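Local coordinates for photosystem II assembly protein Ycf48 (Thermosynechococcus elongatus, PDB 5OJ5) that probably acts early in photosystem II assembly and in replacing photodamaged D1, and binds the C-terminal extension of D1, at residues I58-F63 and F315-F320; V105-N110 and L122-G127; P141-L146 and I158-A163; R237-V242 and F272-Y277; G290-S295 and Q303-V308. One frame throughout, in Å; residues are numbered along the deposited sequence.

Contact 1 (I58-F63 and F315-F320); sequences ILDMSF and FYKILF
Strands 58-63 and 317-320 meet at Leu59-Lys317 and Met61-Leu319 with their short axes 8.6 Å apart and 3° from parallel, too far for backbone pairing. They belong to adjacent blades of the seven-bladed beta-propeller, each an edge strand of its own four-stranded sheet; no hydrogen bond crosses, and the gap is spanned by side chains reaching side chains and the backbone. Strand 58-63 carries a classic beta bulge, in which Leu59 and Asp60 both face Val72. The apolar part is Leu319, whose CD1 methyl comes to 3.8 Å from Met61 CB. With CG anti to the carbonyl carbon (chi1 -66°), Leu319 reaches across and also sets CD1 against Asp60 OD1. In the conformer described, Lys317 runs nearly extended across the strand direction, CG anti to its backbone N (chi1 -162°), and bends only at its last torsion; its CD lies 3.5 Å from Leu59 O. The carboxylate of Asp60 is held mainly elsewhere: OD2 accepts from Val105 N of the next blade, while OD1 takes a weak bond from Met61 N. Asp60 OD1 lies nearest Lys317 at CE, 3.6 Å away, and the opposite charges remain beyond salt-bridge range, Asp60 OD1 4.4 Å from Lys317 NZ.

Contact 2 (V105-N110 and L122-G127); sequences VSFQGN and LHTTDG
One backbone hydrogen bond joins the segments directly, Gly127 N to Asn110 O at 2.9 Å. The donor lies in the carbonyl plane on a lone pair, with a C=O...N angle of 127°. It ties the turn after strand 101-108 to the loop that leaves strand 120-124. A second polar element shapes that loop from within: Asp126 N donates to Thr124 OG1 over 3.2 Å, an ST turn. Thr124 OG1 sits anti to its own backbone N (chi1 -178°), where it is also hydrogen-bonded to Gly128 N and Ser130 O. The same rotation turns the CG2 methyl to Phe107, and the apolar contact follows: Phe107 CE1 approaches Thr124 CG2 to 3.5 Å and Gly127 CA to 4.0 Å, both obliquely to the ring. The Asn110 amide group packs beside the glycine, which adopts positive phi (75°), its OD1 3.3 Å from Gly127 CA. Within this blade of the beta-propeller, the first and third strands are thus linked at their ends by a loop contact. Thr124 divides its two branches between the tasks: its hydroxyl organises the polar turn, and its methyl meets the phenyl ring, so one rotamer serves both.

Contact 3 (P141-L146 and I158-A163); sequences PGSPRL and ITNVGA
Pro141 touches strand 154-159 and the turn after it twice: its ring CG rests 3.9 Å from Ala163 CB, and its carbonyl O accepts a hydrogen bond from Thr159 OG1 at 2.8 Å. That hydroxyl lies nearly along the C=O axis and itself accepts from Ala163 N, so it ties Pro141 to Ala163, just past the type I turn Thr159-Gly162. Gly142, at positive phi, lies beyond the tip of the Asn160 amide, near its plane, with CA 3.1 Å from Asn160 OD1. Ser143 is gripped at both ends of its backbone. Its O accepts from Asn160 N at 2.8 Å, and its N gives a weak bond to Asn160 OD1, which the folded-back side chain (chi1 66°) brings round. Pro144 forms a non-hydrogen-bonded antiparallel pair with Thr159. Arg145 and Leu146 then both face Ile158, a classic beta bulge: Ile158 O accepts from Arg145 N at 2.8 Å and from Leu146 N at 3.1 Å. Leu146 O accepts in turn from Ile158 N, closing a hydrogen-bonded pair whose side chains share one face. The hairpin is the first two strands of a propeller blade. Leu146 and Ile158 pack on Tyr196 of strand 196-199 in the next blade, Pro144 lies against Val115 of strand 111-117 in the preceding one, and Arg145 NH1 is hydrogen-bonded to Met185 O.

Contact 4 (R237-V242 and F272-Y277); sequences RLWMIV and FLDLAY
Two successive blades of the beta-propeller meet where Trp239 of strand 238-242 lies over Leu275 of strand 272-277. The short axes run antiparallel at 170° and 7.4 Å apart, and no direct hydrogen bond crosses. Trp239 and Ile241 carry the contact about equally from strand 238-242. Leu275 CD2 stands 3.7 Å from the centroid of the indole five-membered ring, 6° off the normal, a CH-pi approach, while Leu275 CB lies over the six-membered ring on the same face. Trp239 takes the crowded position between its backbone N and carbonyl carbon (chi1 56°), which lays the ring across the leucine. Ile241 places CG2 3.4 Å from Phe272 O and CD1 against the backbone of Leu273 and Asp274, 3.6 Å from Asp274 N. Three waters supply polar links. One accepts from Trp239 NE1 at 2.9 Å and donates to Leu275 O; another joins Val242 O to Phe272 N. The third is hydrogen-bonded to Arg237 NH2 (2.6 Å) and Tyr277 OH (2.7 Å), in plane at both groups' edges; Arg237 NE forms a salt bridge with Asp235. Leu275 N is buried with no partner. Side-chain packing between separate sheets, without strand pairing, is how successive blades of a beta-propeller meet.

Contact 5 (G290-S295 and Q303-V308); sequences GALLCS and QQDVDV
Cys294 and Gln303 exchange two backbone hydrogen bonds, Cys294 N to Gln303 O and Gln303 N to Cys294 O, each 2.9 Å long, making a hydrogen-bonded antiparallel pair. Past the non-hydrogen-bonded pair Leu293-Gln304, Asp305 N reaches Leu292 O at 2.9 Å with a nearly straight N-H...O angle of 162°. Leu293 CA adds a CA-H...O contact of 3.2 Å to Gln303 O. Where the strands separate, a water takes over: it accepts from Leu292 N at 3.0 Å and from Gln304 NE2 at 2.9 Å, and lies within hydrogen-bonding distance of Gly290 O and Asp305 O. Strands 292-295 and 303-304 form the outer hairpin of one blade of the seven-bladed beta-propeller, 303-304 being the fourth strand, its backbone also bonded to Pro40 and Leu42. On the face bearing Leu293 and Gln304, Leu293 CD2 lies against the aliphatic part of the glutamine, 3.6 Å from Gln304 CG. Gln304 runs extended with CG anti to its backbone N (chi1 -179°), which carries its amide to the water. Beyond the strand, a 3-10 segment brings Val308 back, its CG2 methyl 3.7 Å from Leu292 CB. Leu292 also packs on Trp284 and Trp47.

Overall arrangement
All five contacts belong to one seven-bladed ring. Contacts 1 and 4 join neighbouring blades, whereas contacts 2, 3 and 5 lie within single blades. Contact 1 is linked to both sides: Ser62 OG is hydrogen-bonded to Phe107 N of contact 2 at 3.0 Å, and Asp274 OD2 of contact 4 accepts from Ile318 N at 2.8 Å. Strand 272-277 of contact 4 and both strands of contact 5 belong to one sheet; the two contacts, centres about 15 Å apart, touch where Phe272 CZ meets Leu293 CD1. Contacts 2 and 5 fall on opposite sides of the chain's centre, about 33 Å between centres. Contact 3 touches none of the others. The bound D1 peptide packs an apolar side chain on Leu122 of contact 2.

Contact 1 (I58-F63 and F315-F320)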
# COMPACT_ATOMS: atom_id res chain seq x y z
N ILE A 58 10.69 4.82 0.22
CA ILE A 58 9.81 4.40 1.29
C ILE A 58 8.72 3.49 0.74
O ILE A 58 8.12 3.78 -0.30
CB ILE A 58 9.24 5.63 2.02
CG1 ILE A 58 10.37 6.52 2.55
CG2 ILE A 58 8.29 5.20 3.14
CD1 ILE A 58 11.48 5.78 3.27
N LEU A 59 8.43 2.40 1.45
CA LEU A 59 7.51 1.38 0.99
C LEU A 59 6.23 1.27 1.78
O LEU A 59 5.22 0.79 1.24
CB LEU A 59 8.21 0.04 0.91
CG LEU A 59 9.40 0.01 -0.06
CD1 LEU A 59 10.09 -1.35 0.04
CD2 LEU A 59 8.92 0.27 -1.49
N ASP A 60 6.22 1.62 3.07
CA ASP A 60 5.01 1.45 3.86
C ASP A 60 5.07 2.35 5.08
O ASP A 60 6.14 2.85 5.48
CB ASP A 60 4.80 -0.02 4.24
CG ASP A 60 3.35 -0.34 4.57
OD1 ASP A 60 2.42 0.45 4.22
OD2 ASP A 60 3.16 -1.42 5.18
N MET A 61 3.91 2.53 5.72
CA MET A 61 3.74 3.40 6.87
C MET A 61 2.59 2.89 7.71
O MET A 61 1.59 2.45 7.16
CB MET A 61 3.53 4.84 6.38
CG MET A 61 3.34 5.89 7.46
SD MET A 61 2.88 7.53 6.85
CE MET A 61 4.28 7.95 5.85
N SER A 62 2.70 3.01 9.03
CA SER A 62 1.61 2.64 9.94
C SER A 62 1.69 3.46 11.20
O SER A 62 2.79 3.79 11.67
CB SER A 62 1.68 1.13 10.24
OG SER A 62 0.56 0.70 11.00
N PHE A 63 0.53 3.80 11.76
CA PHE A 63 0.43 4.62 12.94
C PHE A 63 -0.04 3.82 14.16
O PHE A 63 -0.96 2.98 14.08
CB PHE A 63 -0.48 5.83 12.71
CG PHE A 63 0.24 6.97 12.05
CD1 PHE A 63 0.75 8.03 12.79
CD2 PHE A 63 0.45 6.97 10.70
CE1 PHE A 63 1.47 9.05 12.19
CE2 PHE A 63 1.19 8.02 10.09
CZ PHE A 63 1.69 9.04 10.85
N PHE A 315 4.27 8.73 -7.94
CA PHE A 315 3.52 8.64 -6.70
C PHE A 315 2.96 7.21 -6.63
O PHE A 315 2.03 6.86 -7.35
CB PHE A 315 2.44 9.69 -6.63
CG PHE A 315 2.97 11.06 -6.58
CD1 PHE A 315 3.99 11.42 -5.70
CD2 PHE A 315 2.39 12.03 -7.41
CE1 PHE A 315 4.46 12.75 -5.68
CE2 PHE A 315 2.82 13.32 -7.38
CZ PHE A 315 3.85 13.68 -6.52
N TYR A 316 3.58 6.37 -5.80
CA TYR A 316 3.45 4.90 -5.80
C TYR A 316 2.33 4.38 -4.94
O TYR A 316 1.82 3.30 -5.22
CB TYR A 316 4.70 4.18 -5.24
CG TYR A 316 5.87 4.34 -6.15
CD1 TYR A 316 5.99 3.58 -7.32
CD2 TYR A 316 6.81 5.32 -5.91
CE1 TYR A 316 7.08 3.75 -8.19
CE2 TYR A 316 7.86 5.52 -6.76
CZ TYR A 316 7.99 4.74 -7.89
OH TYR A 316 9.06 4.96 -8.73
N LYS A 317 2.05 5.06 -3.83
CA LYS A 317 1.21 4.49 -2.78
C LYS A 317 0.49 5.64 -2.10
O LYS A 317 1.14 6.62 -1.75
CB LYS A 317 2.08 3.74 -1.75
CG LYS A 317 1.31 2.75 -0.86
CD LYS A 317 2.27 1.64 -0.34
CE LYS A 317 1.64 0.77 0.72
NZ LYS A 317 0.37 0.13 0.29
N ILE A 318 -0.81 5.48 -1.88
CA ILE A 318 -1.61 6.44 -1.13
C ILE A 318 -2.09 5.74 0.14
O ILE A 318 -2.72 4.69 0.05
CB ILE A 318 -2.84 6.90 -1.93
CG1 ILE A 318 -2.48 7.46 -3.32
CG2 ILE A 318 -3.65 7.92 -1.07
CD1 ILE A 318 -3.72 7.46 -4.23
N LEU A 319 -1.84 6.33 1.30
CA LEU A 319 -2.24 5.75 2.58
C LEU A 319 -3.06 6.78 3.33
O LEU A 319 -2.51 7.79 3.78
CB LEU A 319 -1.00 5.37 3.40
CG LEU A 319 -0.17 4.24 2.80
CD1 LEU A 319 1.07 3.98 3.62
CD2 LEU A 319 -0.96 2.90 2.75
N PHE A 320 -4.34 6.53 3.52
CA PHE A 320 -5.18 7.36 4.38
C PHE A 320 -5.35 6.64 5.70
O PHE A 320 -5.73 5.47 5.73
CB PHE A 320 -6.55 7.63 3.77
CG PHE A 320 -6.49 8.70 2.69
CD1 PHE A 320 -6.26 10.01 3.04
CD2 PHE A 320 -6.68 8.37 1.34
CE1 PHE A 320 -6.21 10.99 2.05
CE2 PHE A 320 -6.62 9.33 0.38
CZ PHE A 320 -6.38 10.63 0.73

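Contact 2 (V105-N110 and L122-G127)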
# COMPACT_ATOMS: atom_id res chain seq x y z
N VAL A 105 4.94 -2.54 7.23
CA VAL A 105 4.92 -2.26 8.66
C VAL A 105 3.46 -2.16 9.07
O VAL A 105 2.64 -1.59 8.34
CB VAL A 105 5.71 -0.99 9.02
CG1 VAL A 105 5.20 0.27 8.27
CG2 VAL A 105 5.73 -0.74 10.54
N SER A 106 3.13 -2.70 10.25
CA SER A 106 1.74 -2.65 10.71
C SER A 106 1.72 -2.61 12.22
O SER A 106 2.28 -3.49 12.87
CB SER A 106 1.01 -3.88 10.21
OG SER A 106 -0.34 -3.90 10.64
N PHE A 107 1.00 -1.63 12.75
CA PHE A 107 0.73 -1.52 14.19
C PHE A 107 -0.75 -1.71 14.47
O PHE A 107 -1.62 -1.33 13.68
CB PHE A 107 1.13 -0.12 14.71
CG PHE A 107 2.61 -0.00 14.97
CD1 PHE A 107 3.11 -0.20 16.27
CD2 PHE A 107 3.52 0.26 13.94
CE1 PHE A 107 4.45 -0.13 16.54
CE2 PHE A 107 4.91 0.33 14.23
CZ PHE A 107 5.36 0.13 15.53
N GLN A 108 -1.01 -2.28 15.64
CA GLN A 108 -2.34 -2.23 16.27
C GLN A 108 -2.05 -1.76 17.70
O GLN A 108 -1.51 -2.52 18.52
CB GLN A 108 -3.03 -3.58 16.22
CG GLN A 108 -4.39 -3.57 16.90
CD GLN A 108 -5.28 -2.48 16.37
OE1 GLN A 108 -5.79 -1.65 17.15
NE2 GLN A 108 -5.49 -2.46 15.10
N GLY A 109 -2.31 -0.50 17.95
CA GLY A 109 -1.82 0.09 19.21
C GLY A 109 -0.30 0.00 19.27
O GLY A 109 0.39 0.19 18.27
N ASN A 110 0.24 -0.31 20.45
CA ASN A 110 1.69 -0.35 20.63
C ASN A 110 2.34 -1.61 20.07
O ASN A 110 3.57 -1.71 20.11
CB ASN A 110 2.07 -0.18 22.11
CG ASN A 110 2.50 1.27 22.46
OD1 ASN A 110 2.54 2.16 21.63
ND2 ASN A 110 2.85 1.47 23.70
N LEU A 122 10.54 -8.20 12.29
CA LEU A 122 10.79 -7.46 13.52
C LEU A 122 9.47 -7.22 14.23
O LEU A 122 8.40 -7.09 13.60
CB LEU A 122 11.40 -6.11 13.19
CG LEU A 122 12.66 -6.13 12.32
CD1 LEU A 122 13.09 -4.73 11.95
CD2 LEU A 122 13.78 -6.87 12.98
N HIS A 123 9.53 -7.14 15.55
CA HIS A 123 8.35 -7.03 16.38
C HIS A 123 8.63 -6.10 17.54
O HIS A 123 9.73 -6.11 18.13
CB HIS A 123 7.97 -8.45 16.86
CG HIS A 123 6.77 -8.51 17.76
ND1 HIS A 123 6.85 -8.99 19.04
CD2 HIS A 123 5.47 -8.23 17.54
CE1 HIS A 123 5.64 -8.99 19.59
NE2 HIS A 123 4.78 -8.52 18.70
N THR A 124 7.61 -5.37 17.95
CA THR A 124 7.65 -4.50 19.12
C THR A 124 6.32 -4.62 19.86
O THR A 124 5.26 -4.78 19.24
CB THR A 124 7.91 -3.01 18.70
OG1 THR A 124 7.99 -2.21 19.87
CG2 THR A 124 6.81 -2.43 17.83
N THR A 125 6.39 -4.44 21.17
CA THR A 125 5.19 -4.31 21.98
C THR A 125 5.10 -2.98 22.68
O THR A 125 4.17 -2.77 23.46
CB THR A 125 5.07 -5.45 22.99
OG1 THR A 125 6.22 -5.40 23.82
CG2 THR A 125 4.96 -6.77 22.31
N ASP A 126 6.04 -2.07 22.43
CA ASP A 126 6.06 -0.79 23.14
C ASP A 126 6.09 0.39 22.19
O ASP A 126 6.65 1.44 22.51
CB ASP A 126 7.22 -0.74 24.15
CG ASP A 126 8.59 -0.86 23.51
OD1 ASP A 126 8.68 -0.82 22.27
OD2 ASP A 126 9.59 -0.96 24.27
N GLY A 127 5.44 0.25 21.04
CA GLY A 127 5.37 1.37 20.13
C GLY A 127 6.66 1.62 19.39
O GLY A 127 6.90 2.74 18.92

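Contact 3 (P141-L146 and I158-A163)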
# COMPACT_ATOMS: atom_id res chain seq x y z
N PRO A 141 7.68 -20.37 2.08
CA PRO A 141 7.84 -20.28 0.62
C PRO A 141 7.81 -18.82 0.20
O PRO A 141 6.77 -18.15 0.31
CB PRO A 141 6.62 -21.04 0.09
CG PRO A 141 5.83 -21.51 1.26
CD PRO A 141 6.36 -20.86 2.48
N GLY A 142 8.95 -18.33 -0.30
CA GLY A 142 9.10 -16.94 -0.66
C GLY A 142 9.39 -16.10 0.57
O GLY A 142 9.31 -16.57 1.71
N SER A 143 9.62 -14.89 0.34
CA SER A 143 9.94 -13.95 1.40
C SER A 143 8.70 -13.19 1.82
O SER A 143 7.75 -13.04 1.04
CB SER A 143 10.97 -12.95 0.89
OG SER A 143 10.60 -12.53 -0.41
N PRO A 144 8.70 -12.65 3.02
CA PRO A 144 7.54 -11.86 3.46
C PRO A 144 7.27 -10.65 2.59
O PRO A 144 8.20 -9.91 2.23
CB PRO A 144 7.96 -11.39 4.86
CG PRO A 144 8.95 -12.36 5.28
CD PRO A 144 9.72 -12.75 4.09
N ARG A 145 6.01 -10.46 2.26
CA ARG A 145 5.56 -9.32 1.48
C ARG A 145 4.69 -8.37 2.30
O ARG A 145 4.74 -7.17 2.08
CB ARG A 145 4.78 -9.84 0.23
CG ARG A 145 4.14 -8.75 -0.60
CD ARG A 145 5.12 -7.88 -1.24
NE ARG A 145 4.46 -7.05 -2.22
CZ ARG A 145 4.17 -7.43 -3.47
NH1 ARG A 145 4.59 -8.58 -3.90
NH2 ARG A 145 3.55 -6.64 -4.32
N LEU A 146 3.84 -8.91 3.18
CA LEU A 146 2.86 -8.10 3.89
C LEU A 146 2.71 -8.69 5.27
O LEU A 146 2.64 -9.91 5.42
CB LEU A 146 1.51 -8.11 3.13
CG LEU A 146 0.37 -7.33 3.78
CD1 LEU A 146 -0.56 -6.87 2.69
CD2 LEU A 146 -0.44 -8.16 4.76
N ILE A 158 1.70 -12.57 4.58
CA ILE A 158 1.62 -13.13 3.24
C ILE A 158 2.99 -13.02 2.62
O ILE A 158 3.65 -11.97 2.69
CB ILE A 158 0.56 -12.41 2.37
CG1 ILE A 158 -0.78 -12.49 3.10
CG2 ILE A 158 0.47 -13.09 0.99
CD1 ILE A 158 -1.98 -12.12 2.25
N THR A 159 3.43 -14.11 1.96
CA THR A 159 4.71 -14.07 1.25
C THR A 159 4.56 -13.52 -0.14
O THR A 159 3.46 -13.35 -0.65
CB THR A 159 5.40 -15.43 1.22
OG1 THR A 159 4.74 -16.25 0.26
CG2 THR A 159 5.43 -16.11 2.60
N ASN A 160 5.71 -13.30 -0.79
CA ASN A 160 5.71 -12.74 -2.14
C ASN A 160 5.04 -13.65 -3.17
O ASN A 160 4.67 -13.14 -4.24
CB ASN A 160 7.11 -12.34 -2.58
CG ASN A 160 8.01 -13.46 -2.72
OD1 ASN A 160 7.89 -14.47 -2.08
ND2 ASN A 160 8.99 -13.28 -3.58
N VAL A 161 4.87 -14.94 -2.87
CA VAL A 161 4.20 -15.87 -3.74
C VAL A 161 2.86 -16.31 -3.16
O VAL A 161 2.27 -17.31 -3.61
CB VAL A 161 5.09 -17.07 -4.11
CG1 VAL A 161 6.28 -16.57 -4.95
CG2 VAL A 161 5.53 -17.85 -2.89
N GLY A 162 2.31 -15.53 -2.21
CA GLY A 162 0.95 -15.74 -1.80
C GLY A 162 0.73 -16.80 -0.76
O GLY A 162 -0.43 -17.15 -0.49
N ALA A 163 1.78 -17.33 -0.10
CA ALA A 163 1.52 -18.21 1.05
C ALA A 163 1.08 -17.34 2.22
O ALA A 163 1.59 -16.23 2.41
CB ALA A 163 2.79 -19.01 1.38

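Contact 4 (R237-V242 and F272-Y277)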
# COMPACT_ATOMS: atom_id res chain seq x y z
N ARG A 237 -16.88 -3.22 -3.20
CA ARG A 237 -16.51 -3.49 -4.58
C ARG A 237 -14.99 -3.60 -4.69
O ARG A 237 -14.25 -3.30 -3.74
CB ARG A 237 -17.04 -2.39 -5.50
CG ARG A 237 -18.57 -2.32 -5.57
CD ARG A 237 -19.01 -1.14 -6.43
NE ARG A 237 -18.68 0.10 -5.75
CZ ARG A 237 -18.27 1.23 -6.33
NH1 ARG A 237 -18.11 1.35 -7.65
NH2 ARG A 237 -17.98 2.25 -5.56
N LEU A 238 -14.54 -4.01 -5.87
CA LEU A 238 -13.15 -3.97 -6.27
C LEU A 238 -12.94 -2.83 -7.25
O LEU A 238 -13.83 -2.46 -8.02
CB LEU A 238 -12.73 -5.27 -6.94
CG LEU A 238 -12.70 -6.58 -6.12
CD1 LEU A 238 -12.57 -7.83 -7.04
CD2 LEU A 238 -11.59 -6.54 -5.16
N TRP A 239 -11.70 -2.33 -7.27
CA TRP A 239 -11.23 -1.44 -8.31
C TRP A 239 -10.01 -2.08 -8.97
O TRP A 239 -9.31 -2.88 -8.37
CB TRP A 239 -10.89 -0.03 -7.77
CG TRP A 239 -9.88 0.02 -6.65
CD1 TRP A 239 -10.15 0.12 -5.31
CD2 TRP A 239 -8.46 -0.02 -6.78
NE1 TRP A 239 -8.98 0.17 -4.59
CE2 TRP A 239 -7.93 0.08 -5.47
CE3 TRP A 239 -7.57 -0.10 -7.86
CZ2 TRP A 239 -6.56 0.08 -5.22
CZ3 TRP A 239 -6.19 -0.12 -7.59
CH2 TRP A 239 -5.70 -0.04 -6.28
N MET A 240 -9.76 -1.66 -10.21
CA MET A 240 -8.56 -2.04 -10.93
C MET A 240 -7.95 -0.85 -11.65
O MET A 240 -8.67 0.02 -12.16
CB MET A 240 -8.82 -3.18 -11.96
CG MET A 240 -9.81 -2.85 -13.05
SD MET A 240 -9.95 -4.14 -14.31
CE MET A 240 -10.37 -5.55 -13.43
N ILE A 241 -6.63 -0.86 -11.71
CA ILE A 241 -5.82 -0.02 -12.60
C ILE A 241 -5.22 -0.95 -13.64
O ILE A 241 -4.60 -1.96 -13.29
CB ILE A 241 -4.70 0.69 -11.83
CG1 ILE A 241 -5.29 1.69 -10.84
CG2 ILE A 241 -3.75 1.37 -12.83
CD1 ILE A 241 -4.25 2.23 -9.85
N VAL A 242 -5.38 -0.59 -14.93
CA VAL A 242 -4.81 -1.37 -16.02
C VAL A 242 -3.83 -0.50 -16.79
O VAL A 242 -3.81 0.73 -16.68
CB VAL A 242 -5.86 -1.98 -16.96
CG1 VAL A 242 -6.87 -2.81 -16.18
CG2 VAL A 242 -6.52 -0.91 -17.76
N PHE A 272 -1.10 4.85 -14.00
CA PHE A 272 -1.44 5.02 -12.60
C PHE A 272 -0.86 3.88 -11.78
O PHE A 272 -0.65 2.77 -12.27
CB PHE A 272 -2.96 5.12 -12.38
CG PHE A 272 -3.52 6.28 -13.11
CD1 PHE A 272 -4.40 6.11 -14.20
CD2 PHE A 272 -3.15 7.56 -12.76
CE1 PHE A 272 -4.93 7.22 -14.90
CE2 PHE A 272 -3.67 8.68 -13.46
CZ PHE A 272 -4.54 8.49 -14.52
N LEU A 273 -0.66 4.16 -10.49
CA LEU A 273 0.04 3.25 -9.59
C LEU A 273 -0.82 2.85 -8.42
O LEU A 273 -0.69 1.73 -7.94
CB LEU A 273 1.34 3.89 -9.15
CG LEU A 273 2.33 4.14 -10.30
CD1 LEU A 273 3.43 5.09 -9.92
CD2 LEU A 273 2.87 2.83 -10.81
N ASP A 274 -1.64 3.76 -7.87
CA ASP A 274 -2.46 3.42 -6.71
C ASP A 274 -3.71 4.27 -6.70
O ASP A 274 -3.76 5.35 -7.31
CB ASP A 274 -1.68 3.63 -5.40
CG ASP A 274 -2.26 2.86 -4.24
OD1 ASP A 274 -3.02 1.89 -4.48
OD2 ASP A 274 -1.87 3.14 -3.09
N LEU A 275 -4.72 3.76 -6.00
CA LEU A 275 -6.03 4.40 -5.88
C LEU A 275 -6.45 4.23 -4.43
O LEU A 275 -6.34 3.11 -3.89
CB LEU A 275 -7.01 3.68 -6.83
CG LEU A 275 -8.43 4.25 -6.92
CD1 LEU A 275 -9.04 3.84 -8.24
CD2 LEU A 275 -9.30 3.75 -5.82
N ALA A 276 -6.90 5.29 -3.78
CA ALA A 276 -7.37 5.16 -2.41
C ALA A 276 -8.46 6.16 -2.12
O ALA A 276 -8.45 7.28 -2.64
CB ALA A 276 -6.23 5.34 -1.40
N TYR A 277 -9.37 5.78 -1.24
CA TYR A 277 -10.48 6.61 -0.83
C TYR A 277 -10.16 7.36 0.46
O TYR A 277 -9.76 6.76 1.45
CB TYR A 277 -11.73 5.76 -0.59
CG TYR A 277 -12.35 5.17 -1.83
CD1 TYR A 277 -13.57 5.64 -2.30
CD2 TYR A 277 -11.72 4.13 -2.55
CE1 TYR A 277 -14.14 5.10 -3.43
CE2 TYR A 277 -12.30 3.61 -3.70
CZ TYR A 277 -13.51 4.08 -4.13
OH TYR A 277 -14.06 3.52 -5.26
O HOH W 1 -16.53 4.44 -5.80
O HOH W 2 -7.87 1.42 -2.16
O HOH W 3 -1.96 2.67 -15.82

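Contact 5 (G290-S295 and Q303-V308)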
# COMPACT_ATOMS: atom_id res chain seq x y z
N GLY A 290 4.45 12.82 -11.36
CA GLY A 290 3.69 13.89 -10.77
C GLY A 290 2.19 13.82 -10.95
O GLY A 290 1.51 14.77 -10.56
N ALA A 291 1.66 12.74 -11.51
CA ALA A 291 0.23 12.64 -11.75
C ALA A 291 -0.53 12.32 -10.47
O ALA A 291 -0.27 11.31 -9.80
CB ALA A 291 -0.04 11.55 -12.80
N LEU A 292 -1.50 13.17 -10.14
CA LEU A 292 -2.34 12.96 -8.97
C LEU A 292 -3.70 13.55 -9.27
O LEU A 292 -3.79 14.76 -9.54
CB LEU A 292 -1.72 13.59 -7.73
CG LEU A 292 -2.48 13.33 -6.41
CD1 LEU A 292 -2.54 11.85 -6.07
CD2 LEU A 292 -1.84 14.09 -5.26
N LEU A 293 -4.74 12.73 -9.21
CA LEU A 293 -6.09 13.12 -9.55
C LEU A 293 -7.02 12.83 -8.38
O LEU A 293 -6.77 11.94 -7.56
CB LEU A 293 -6.59 12.35 -10.76
CG LEU A 293 -5.69 12.29 -12.01
CD1 LEU A 293 -6.46 11.59 -13.16
CD2 LEU A 293 -5.06 13.55 -12.43
N CYS A 294 -8.12 13.58 -8.34
CA CYS A 294 -9.15 13.41 -7.35
C CYS A 294 -10.52 13.36 -8.02
O CYS A 294 -10.83 14.17 -8.89
CB CYS A 294 -9.12 14.55 -6.33
SG CYS A 294 -10.38 14.52 -5.09
N SER A 295 -11.33 12.41 -7.57
CA SER A 295 -12.74 12.36 -7.93
C SER A 295 -13.56 12.61 -6.68
O SER A 295 -13.29 12.04 -5.61
CB SER A 295 -13.05 10.97 -8.48
OG SER A 295 -14.47 10.86 -8.66
N GLN A 303 -10.55 15.27 -11.59
CA GLN A 303 -9.88 16.53 -11.76
C GLN A 303 -8.43 16.32 -11.34
O GLN A 303 -8.11 15.44 -10.53
CB GLN A 303 -10.55 17.61 -10.91
CG GLN A 303 -11.97 17.91 -11.41
CD GLN A 303 -12.68 19.04 -10.69
OE1 GLN A 303 -12.24 19.50 -9.64
NE2 GLN A 303 -13.78 19.55 -11.30
N GLN A 304 -7.56 17.13 -11.89
CA GLN A 304 -6.14 16.95 -11.65
C GLN A 304 -5.64 17.92 -10.58
O GLN A 304 -6.00 19.10 -10.59
CB GLN A 304 -5.31 17.15 -12.92
CG GLN A 304 -3.84 16.95 -12.70
CD GLN A 304 -3.07 16.72 -13.96
OE1 GLN A 304 -3.54 17.05 -15.06
NE2 GLN A 304 -1.88 16.16 -13.82
N ASP A 305 -4.79 17.44 -9.67
CA ASP A 305 -4.07 18.31 -8.74
C ASP A 305 -2.83 18.82 -9.46
O ASP A 305 -1.80 18.14 -9.52
CB ASP A 305 -3.72 17.54 -7.48
CG ASP A 305 -3.12 18.41 -6.42
OD1 ASP A 305 -2.51 19.45 -6.72
OD2 ASP A 305 -3.23 18.02 -5.23
N VAL A 306 -2.95 20.01 -10.03
CA VAL A 306 -1.89 20.48 -10.91
C VAL A 306 -0.67 20.92 -10.12
O VAL A 306 0.44 20.95 -10.68
CB VAL A 306 -2.36 21.59 -11.89
CG1 VAL A 306 -3.46 20.99 -12.82
CG2 VAL A 306 -2.86 22.83 -11.15
N ASP A 307 -0.82 21.31 -8.85
CA ASP A 307 0.33 21.81 -8.11
C ASP A 307 1.38 20.76 -7.96
O ASP A 307 2.57 21.08 -7.97
CB ASP A 307 -0.06 22.30 -6.72
CG ASP A 307 -1.01 23.44 -6.80
OD1 ASP A 307 -0.61 24.61 -6.76
OD2 ASP A 307 -2.19 23.14 -7.03
N VAL A 308 0.97 19.50 -7.83
CA VAL A 308 1.99 18.50 -7.55
C VAL A 308 2.66 18.01 -8.82
O VAL A 308 3.60 17.20 -8.72
CB VAL A 308 1.47 17.31 -6.70
CG1 VAL A 308 0.90 17.80 -5.39
CG2 VAL A 308 0.46 16.53 -7.47
O HOH W 4 -0.94 15.91 -11.09